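Maltose-binding protein MalE1 (Thermotoga maritima, PDB 6DTU) probably serves as the maltose-binding component of a sugar transport system and is captured here with maltotetraose bound between its lobes. Local coordinates at residues M1-T6 / Y28-E33. Numbering follows the deposited sequence.
Sequences MQPKLT and YGVEVE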
loop_
_atom_site.group_PDB
_atom_site.type_symbol
_atom_site.label_atom_id
_atom_site.label_comp_id
_atom_site.label_asym_id
_atom_site.label_seq_id
_atom_site.Cartn_x
_atom_site.Cartn_y
_atom_site.Cartn_z
ATOM N N MET A 1 32.811 0.776 22.028
ATOM C CA MET A 1 31.544 1.508 22.036
ATOM C C MET A 1 30.527 0.761 21.180
ATOM O O MET A 1 30.795 0.495 20.015
ATOM C CB MET A 1 31.761 2.923 21.488
ATOM C CG MET A 1 30.591 3.855 21.704
ATOM S SD MET A 1 30.780 5.315 20.683
ATOM C CE MET A 1 30.196 4.710 19.096
ATOM N N GLN A 2 29.366 0.432 21.746
ATOM C CA GLN A 2 28.369 -0.340 21.002
ATOM C C GLN A 2 27.770 0.504 19.881
ATOM O O GLN A 2 27.458 1.674 20.088
ATOM C CB GLN A 2 27.227 -0.807 21.889
ATOM C CG GLN A 2 27.594 -1.900 22.873
ATOM C CD GLN A 2 27.834 -1.332 24.244
ATOM O OE1 GLN A 2 28.154 -0.148 24.377
ATOM N NE2 GLN A 2 27.672 -2.161 25.277
ATOM N N PRO A 3 27.607 -0.066 18.694
ATOM C CA PRO A 3 26.960 0.643 17.588
ATOM C C PRO A 3 25.449 0.535 17.722
ATOM O O PRO A 3 24.924 -0.243 18.523
ATOM C CB PRO A 3 27.448 -0.133 16.362
ATOM C CG PRO A 3 27.495 -1.533 16.859
ATOM C CD PRO A 3 27.970 -1.440 18.323
ATOM N N LYS A 4 24.751 1.315 16.901
ATOM C CA LYS A 4 23.297 1.382 16.950
ATOM C C LYS A 4 22.727 1.372 15.542
ATOM O O LYS A 4 23.272 2.019 14.638
ATOM C CB LYS A 4 22.874 2.687 17.639
ATOM C CG LYS A 4 21.390 2.898 17.787
ATOM C CD LYS A 4 21.174 4.208 18.533
ATOM C CE LYS A 4 19.757 4.511 18.741
ATOM N NZ LYS A 4 19.655 5.694 19.647
ATOM N N LEU A 5 21.624 0.644 15.371
ATOM C CA LEU A 5 20.794 0.717 14.170
ATOM C C LEU A 5 19.431 1.272 14.532
ATOM O O LEU A 5 18.755 0.753 15.431
ATOM C CB LEU A 5 20.595 -0.656 13.536
ATOM C CG LEU A 5 21.849 -1.361 13.004
ATOM C CD1 LEU A 5 21.490 -2.729 12.505
ATOM C CD2 LEU A 5 22.517 -0.505 11.929
ATOM N N THR A 6 19.036 2.331 13.834
ATOM C CA THR A 6 17.720 2.936 13.987
ATOM C C THR A 6 16.877 2.626 12.760
ATOM O O THR A 6 17.348 2.757 11.622
ATOM C CB THR A 6 17.863 4.439 14.179
ATOM O OG1 THR A 6 18.629 4.671 15.371
ATOM C CG2 THR A 6 16.472 5.075 14.355
ATOM N N TYR A 28 24.395 -9.858 19.759
ATOM C CA TYR A 28 25.555 -9.205 19.178
ATOM C C TYR A 28 25.996 -7.939 19.879
ATOM O O TYR A 28 27.084 -7.453 19.574
ATOM C CB TYR A 28 25.322 -8.875 17.700
ATOM C CG TYR A 28 25.114 -10.091 16.851
ATOM C CD1 TYR A 28 26.163 -10.959 16.596
ATOM C CD2 TYR A 28 23.876 -10.357 16.281
ATOM C CE1 TYR A 28 25.978 -12.065 15.806
ATOM C CE2 TYR A 28 23.685 -11.456 15.480
ATOM C CZ TYR A 28 24.747 -12.313 15.262
ATOM O OH TYR A 28 24.595 -13.425 14.469
ATOM N N GLY A 29 25.211 -7.410 20.818
ATOM C CA GLY A 29 25.546 -6.162 21.471
ATOM C C GLY A 29 25.284 -4.914 20.657
ATOM O O GLY A 29 25.703 -3.828 21.062
ATOM N N VAL A 30 24.575 -5.044 19.555
ATOM C CA VAL A 30 24.247 -3.940 18.668
ATOM C C VAL A 30 22.907 -3.400 19.139
ATOM O O VAL A 30 21.933 -4.153 19.255
ATOM C CB VAL A 30 24.155 -4.451 17.220
ATOM C CG1 VAL A 30 23.635 -3.373 16.272
ATOM C CG2 VAL A 30 25.517 -4.988 16.745
ATOM N N GLU A 31 22.860 -2.114 19.475
ATOM C CA GLU A 31 21.596 -1.533 19.896
ATOM C C GLU A 31 20.688 -1.400 18.690
ATOM O O GLU A 31 21.125 -0.992 17.613
ATOM C CB GLU A 31 21.827 -0.157 20.515
ATOM C CG GLU A 31 20.628 0.385 21.207
ATOM C CD GLU A 31 20.490 -0.283 22.572
ATOM O OE1 GLU A 31 21.530 -0.747 23.109
ATOM O OE2 GLU A 31 19.355 -0.354 23.099
ATOM N N VAL A 32 19.426 -1.768 18.853
ATOM C CA VAL A 32 18.452 -1.602 17.781
ATOM C C VAL A 32 17.297 -0.754 18.294
ATOM O O VAL A 32 16.711 -1.042 19.347
ATOM C CB VAL A 32 17.973 -2.948 17.208
ATOM C CG1 VAL A 32 17.050 -2.696 16.008
ATOM C CG2 VAL A 32 19.181 -3.822 16.793
ATOM N N GLU A 33 16.952 0.274 17.538
ATOM C CA GLU A 33 15.957 1.237 17.972
ATOM C C GLU A 33 14.896 1.325 16.891
ATOM O O GLU A 33 15.206 1.632 15.735
ATOM C CB GLU A 33 16.619 2.586 18.179
ATOM C CG GLU A 33 15.633 3.692 18.361
ATOM C CD GLU A 33 16.322 4.960 18.728
ATOM O OE1 GLU A 33 17.068 4.929 19.716
ATOM O OE2 GLU A 33 16.138 5.965 18.019
#
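The carbonyl oxygen of E31 is the best-held polar atom, gripped twice by the neighbouring strand: L5 N reaches E31 O at 2.8 Å with an N-H...O angle of 169°, arriving nearly along the C=O axis, and K4 CA adds a CA-H...O contact. L5 O is engaged in the same dual way, by E33 N at 2.8 Å, again almost along its C=O axis, and by the CA-H of V32. E31 N opens the ladder by donating to P3 O at 2.9 Å in the carbonyl plane. With strand directions only 14° apart and bridges K4-E31, L5-V32 and T6-E33, the pairing is parallel. It joins the two strands of a beta-alpha-beta unit, strands 4-9 and 31-36 linked by helix 14-28, in the sheet of one lobe of the periplasmic binding protein fold. G29, with positive phi, turns the chain out of that helix. K4, E31, T6 and E33 share one face. There K4 runs fully extended, CG anti to the backbone N (chi1 -179°), past E31 CB and obliquely across to E33, where NZ forms a salt bridge with OE1 at 2.7 Å; the hydrogen bond within it is weak, and OE1 is less securely placed in the model. An alanine here in place of E33 removes the carboxylate, and with it the salt bridge and the OE2 contact at T6 CG2, and would probably leave the extended K4 chain less firmly fixed. E31 bends away at chi2, and its OE2 instead pairs with K25 on helix 14-28. L5 points to the other face, its CG 4.2 Å from V30 CG1, while P3 CG meets V30 CG2 at 4.0 Å, the two side chains crossing at about a right angle; helix 275-286 packs against this apolar group through L277, A278 and F281.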